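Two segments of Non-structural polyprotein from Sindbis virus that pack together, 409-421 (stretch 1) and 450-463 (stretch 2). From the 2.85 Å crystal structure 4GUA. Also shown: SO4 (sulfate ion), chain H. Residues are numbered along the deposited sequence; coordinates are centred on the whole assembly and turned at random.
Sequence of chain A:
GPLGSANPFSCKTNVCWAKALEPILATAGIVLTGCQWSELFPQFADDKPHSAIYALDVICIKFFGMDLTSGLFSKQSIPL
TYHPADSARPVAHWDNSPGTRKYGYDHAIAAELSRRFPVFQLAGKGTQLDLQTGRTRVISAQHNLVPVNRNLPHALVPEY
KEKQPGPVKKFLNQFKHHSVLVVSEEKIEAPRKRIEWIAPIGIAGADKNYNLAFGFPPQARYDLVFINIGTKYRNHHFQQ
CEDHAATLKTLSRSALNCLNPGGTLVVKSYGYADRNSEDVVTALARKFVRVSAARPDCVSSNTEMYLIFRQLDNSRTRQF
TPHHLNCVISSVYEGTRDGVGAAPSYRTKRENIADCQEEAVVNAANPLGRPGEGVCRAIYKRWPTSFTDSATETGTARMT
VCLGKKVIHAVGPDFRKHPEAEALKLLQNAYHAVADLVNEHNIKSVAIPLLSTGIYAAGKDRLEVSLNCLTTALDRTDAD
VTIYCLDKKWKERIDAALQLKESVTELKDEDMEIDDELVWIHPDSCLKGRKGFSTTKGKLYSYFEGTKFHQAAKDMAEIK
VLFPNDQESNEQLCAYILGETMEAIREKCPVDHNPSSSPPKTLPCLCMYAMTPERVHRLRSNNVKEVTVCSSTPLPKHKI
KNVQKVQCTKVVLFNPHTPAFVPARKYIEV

Stretch 1 409-421: HAVGPDFRKHPEA
Stretch 2 450-463: LLSTGIYAAGKDRL

Stretch 1 enters in a strand that begins earlier in the chain, with His 409 and Ala 410 extended. It stays extended through Pro 413 (phi/psi -73/146) and Asp 414 (-85/118). A type I turn then runs from Asp 414 to Lys 417, closed by Lys 417 N to Asp 414 O at 3.0 Å. Pro 419 is the N-cap of a helix that begins at Glu 420.

Stretch 2 has no helix or strand before Leu 463. A type II turn spans Leu 450 to Thr 453, with Ser 452 at 64/23. A type I turn follows from Ile 455 to Ala 458, with Ala 458 N bonded to Ile 455 O at 3.0 Å. A type I' turn runs from Ala 457 to Lys 460. Its bond, Lys 460 N to Ala 457 O at 3.4 Å, is weak. Ala 458 is at 60/47 and Gly 459 at 73/7. Arg 462 is the N-cap of the next helix.

Two CA pairs mark the register, and over them the two chains run in roughly the same direction. Gly 412 CA lies 5.4 Å from Ser 452 CA, and Asp 414 CA lies 4.0 Å from Tyr 456 CA. One backbone hydrogen bond joins the stretches: Phe 415 N donates to Tyr 456 O at 2.9 Å and 162°.

Ser 452 (chi1 m) points toward stretch 1, and its OG donates to Pro 413 O at 3.0 Å. Gly 412 leaves room for this hydroxyl. An ideal CB there would sit 2.3 Å from Ser 452 OG, a clash. Ala 410 CB meets Leu 451 CD1 at 3.9 Å, an apolar contact. Leu 451 is m, t.

Tyr 456 (chi1 m, chi2 -7°) lays its ring beside Asp 414. Asp 414 CB sits over one face, 4.0 Å from the centroid of the Tyr 456 ring, in a CH-pi contact. Asp 414 is t. Asp 414 OD1 accepts from Arg 416 N at 3.0 Å, within the turn.

Phe 415 (chi1 m, chi2 -86°) points toward stretch 2. Its CB touches Ala 458 CB at 3.8 Å. Arg 462 (m, m, t, chi4 58°) places its guanidinium over one face of the ring. Arg 462 CZ is 3.8 Å from the Phe 415 centroid and 16° off the normal, so the cation meets the pi cloud. Glu 420 (chi1 m, chi2 -121°) brings its carboxylate to the same group. Glu 420 OE2 and Arg 462 NH2 form a salt bridge at 3.1 Å.

Away from the interface, His 418 (chi1 m) donates from NE2 to sulfate O4 at 3.2 Å.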

# COMPACT_ATOMS: atom_id res chain seq x y z
N HIS A 409 -7.95 15.36 -20.21
CA HIS A 409 -7.26 16.64 -20.27
C HIS A 409 -6.37 16.76 -19.04
O HIS A 409 -6.87 16.87 -17.91
CB HIS A 409 -8.27 17.79 -20.30
CG HIS A 409 -9.23 17.72 -21.45
ND1 HIS A 409 -9.14 18.54 -22.55
CD2 HIS A 409 -10.31 16.92 -21.67
CE1 HIS A 409 -10.12 18.25 -23.40
NE2 HIS A 409 -10.84 17.28 -22.88
N ALA A 410 -5.06 16.74 -19.24
CA ALA A 410 -4.12 16.84 -18.14
C ALA A 410 -3.38 18.17 -18.21
O ALA A 410 -2.76 18.49 -19.22
CB ALA A 410 -3.14 15.67 -18.18
N VAL A 411 -3.41 18.93 -17.12
CA VAL A 411 -2.83 20.26 -17.11
C VAL A 411 -1.51 20.31 -16.35
O VAL A 411 -1.47 20.25 -15.12
CB VAL A 411 -3.79 21.28 -16.46
CG1 VAL A 411 -3.20 22.69 -16.54
CG2 VAL A 411 -5.16 21.22 -17.13
N GLY A 412 -0.43 20.45 -17.11
CA GLY A 412 0.89 20.60 -16.53
C GLY A 412 1.11 22.02 -16.07
O GLY A 412 0.38 22.93 -16.49
N PRO A 413 2.11 22.24 -15.22
CA PRO A 413 2.44 23.58 -14.75
C PRO A 413 3.13 24.41 -15.82
O PRO A 413 3.89 23.87 -16.61
CB PRO A 413 3.43 23.31 -13.61
CG PRO A 413 4.05 22.01 -13.97
CD PRO A 413 2.93 21.21 -14.56
N ASP A 414 2.85 25.72 -15.83
CA ASP A 414 3.66 26.66 -16.60
C ASP A 414 4.86 27.06 -15.73
O ASP A 414 4.70 27.64 -14.66
CB ASP A 414 2.82 27.88 -16.96
CG ASP A 414 3.56 28.86 -17.85
OD1 ASP A 414 4.79 28.72 -18.00
OD2 ASP A 414 2.91 29.76 -18.42
N PHE A 415 6.06 26.74 -16.20
CA PHE A 415 7.26 26.95 -15.39
C PHE A 415 7.64 28.42 -15.24
O PHE A 415 8.43 28.76 -14.36
CB PHE A 415 8.43 26.13 -15.94
CG PHE A 415 8.43 24.70 -15.47
CD1 PHE A 415 9.03 24.36 -14.27
CD2 PHE A 415 7.83 23.71 -16.23
CE1 PHE A 415 9.03 23.05 -13.83
CE2 PHE A 415 7.84 22.40 -15.79
CZ PHE A 415 8.44 22.07 -14.59
N ARG A 416 7.07 29.28 -16.06
CA ARG A 416 7.29 30.71 -15.91
C ARG A 416 6.51 31.23 -14.70
O ARG A 416 6.88 32.22 -14.07
CB ARG A 416 6.86 31.46 -17.17
N LYS A 417 5.41 30.54 -14.37
CA LYS A 417 4.52 30.97 -13.29
C LYS A 417 4.75 30.24 -11.95
O LYS A 417 4.03 30.50 -10.98
CB LYS A 417 3.06 30.83 -13.72
N HIS A 418 5.72 29.33 -11.89
CA HIS A 418 5.98 28.57 -10.65
C HIS A 418 7.46 28.33 -10.41
O HIS A 418 8.23 28.13 -11.36
CB HIS A 418 5.26 27.22 -10.67
CG HIS A 418 3.77 27.30 -10.62
ND1 HIS A 418 3.08 27.50 -9.44
CD2 HIS A 418 2.84 27.20 -11.59
CE1 HIS A 418 1.79 27.53 -9.69
NE2 HIS A 418 1.61 27.35 -10.98
N PRO A 419 7.87 28.32 -9.13
CA PRO A 419 9.23 27.92 -8.76
C PRO A 419 9.47 26.45 -9.09
O PRO A 419 8.53 25.66 -9.04
CB PRO A 419 9.28 28.15 -7.25
CG PRO A 419 7.86 28.16 -6.81
CD PRO A 419 7.07 28.69 -7.95
N GLU A 420 10.71 26.09 -9.41
CA GLU A 420 10.99 24.79 -10.01
C GLU A 420 10.52 23.59 -9.17
O GLU A 420 10.08 22.59 -9.73
CB GLU A 420 12.48 24.67 -10.34
CG GLU A 420 12.84 25.36 -11.66
CD GLU A 420 13.46 24.42 -12.70
OE1 GLU A 420 13.55 23.20 -12.44
OE2 GLU A 420 13.84 24.91 -13.78
N ALA A 421 10.61 23.68 -7.85
CA ALA A 421 10.20 22.56 -7.01
C ALA A 421 8.68 22.37 -7.04
O ALA A 421 8.18 21.26 -7.22
CB ALA A 421 10.66 22.78 -5.58
N LEU A 450 4.34 14.53 -23.75
CA LEU A 450 5.13 14.90 -22.59
C LEU A 450 4.66 16.26 -22.12
O LEU A 450 4.89 17.27 -22.77
CB LEU A 450 6.62 14.94 -22.92
CG LEU A 450 7.28 13.62 -23.32
CD1 LEU A 450 8.79 13.80 -23.47
CD2 LEU A 450 6.98 12.53 -22.32
N LEU A 451 4.01 16.27 -20.96
CA LEU A 451 3.43 17.50 -20.44
C LEU A 451 4.50 18.53 -20.13
O LEU A 451 5.60 18.19 -19.69
CB LEU A 451 2.61 17.19 -19.18
CG LEU A 451 1.44 16.22 -19.40
CD1 LEU A 451 0.70 15.96 -18.10
CD2 LEU A 451 0.47 16.75 -20.44
N SER A 452 4.16 19.79 -20.39
CA SER A 452 5.00 20.93 -20.04
C SER A 452 6.34 20.96 -20.75
O SER A 452 7.29 21.56 -20.24
CB SER A 452 5.26 20.97 -18.53
OG SER A 452 4.07 21.08 -17.78
N THR A 453 6.46 20.30 -21.90
CA THR A 453 7.68 20.43 -22.69
C THR A 453 7.63 21.43 -23.85
O THR A 453 8.68 21.81 -24.38
CB THR A 453 8.07 19.06 -23.27
OG1 THR A 453 7.15 18.70 -24.31
CG2 THR A 453 8.08 17.99 -22.19
N GLY A 454 6.44 21.86 -24.25
CA GLY A 454 6.31 22.77 -25.38
C GLY A 454 6.46 24.26 -25.15
O GLY A 454 7.25 24.94 -25.81
N ILE A 455 5.69 24.75 -24.20
CA ILE A 455 5.54 26.18 -23.95
C ILE A 455 5.76 26.43 -22.49
O ILE A 455 6.58 27.25 -22.08
CB ILE A 455 4.16 26.71 -24.36
CG1 ILE A 455 3.94 26.52 -25.86
CG2 ILE A 455 4.03 28.18 -24.00
CD1 ILE A 455 4.96 27.22 -26.74
N TYR A 456 4.98 25.70 -21.70
CA TYR A 456 5.09 25.71 -20.26
C TYR A 456 6.50 25.34 -19.82
O TYR A 456 6.85 25.52 -18.66
CB TYR A 456 4.09 24.71 -19.68
CG TYR A 456 2.64 25.13 -19.77
CD1 TYR A 456 2.28 26.40 -20.20
CD2 TYR A 456 1.62 24.25 -19.44
CE1 TYR A 456 0.96 26.78 -20.29
CE2 TYR A 456 0.30 24.62 -19.52
CZ TYR A 456 -0.03 25.89 -19.95
OH TYR A 456 -1.35 26.27 -20.03
N ALA A 457 7.32 24.84 -20.75
CA ALA A 457 8.70 24.47 -20.44
C ALA A 457 9.56 25.70 -20.11
O ALA A 457 10.66 25.56 -19.56
CB ALA A 457 9.32 23.69 -21.59
N ALA A 458 9.08 26.88 -20.47
CA ALA A 458 9.78 28.14 -20.18
C ALA A 458 11.16 28.20 -20.84
O ALA A 458 12.15 28.54 -20.19
CB ALA A 458 9.89 28.36 -18.67
N GLY A 459 11.21 27.85 -22.12
CA GLY A 459 12.42 28.01 -22.92
C GLY A 459 13.54 27.03 -22.61
O GLY A 459 14.64 27.15 -23.15
N LYS A 460 13.26 26.04 -21.77
CA LYS A 460 14.26 25.05 -21.41
C LYS A 460 13.76 23.67 -21.81
O LYS A 460 12.57 23.48 -22.05
CB LYS A 460 14.56 25.11 -19.91
N ASP A 461 14.68 22.71 -21.91
CA ASP A 461 14.35 21.37 -22.39
C ASP A 461 14.01 20.46 -21.21
O ASP A 461 14.87 20.08 -20.42
CB ASP A 461 15.53 20.82 -23.19
CG ASP A 461 15.36 19.36 -23.58
OD1 ASP A 461 15.14 18.51 -22.70
OD2 ASP A 461 15.43 19.08 -24.80
N ARG A 462 12.72 20.13 -21.10
CA ARG A 462 12.19 19.36 -19.98
C ARG A 462 11.98 17.86 -20.25
O ARG A 462 11.40 17.16 -19.42
CB ARG A 462 10.91 20.02 -19.47
CG ARG A 462 11.14 21.43 -18.93
CD ARG A 462 11.68 21.38 -17.49
NE ARG A 462 12.30 22.63 -17.03
CZ ARG A 462 11.70 23.82 -16.99
NH1 ARG A 462 10.45 23.97 -17.38
NH2 ARG A 462 12.37 24.87 -16.55
N LEU A 463 12.43 17.38 -21.41
CA LEU A 463 12.16 16.00 -21.82
C LEU A 463 12.44 14.98 -20.72
O LEU A 463 11.56 14.20 -20.36
CB LEU A 463 12.99 15.64 -23.06
CG LEU A 463 12.77 14.26 -23.69
CD1 LEU A 463 13.40 14.22 -25.08
CD2 LEU A 463 13.35 13.12 -22.85
S SO4 H . -1.96 28.22 -12.41
O1 SO4 H . -2.29 29.62 -12.67
O2 SO4 H . -1.76 28.02 -10.98
O3 SO4 H . -3.06 27.37 -12.87
O4 SO4 H . -0.73 27.87 -13.14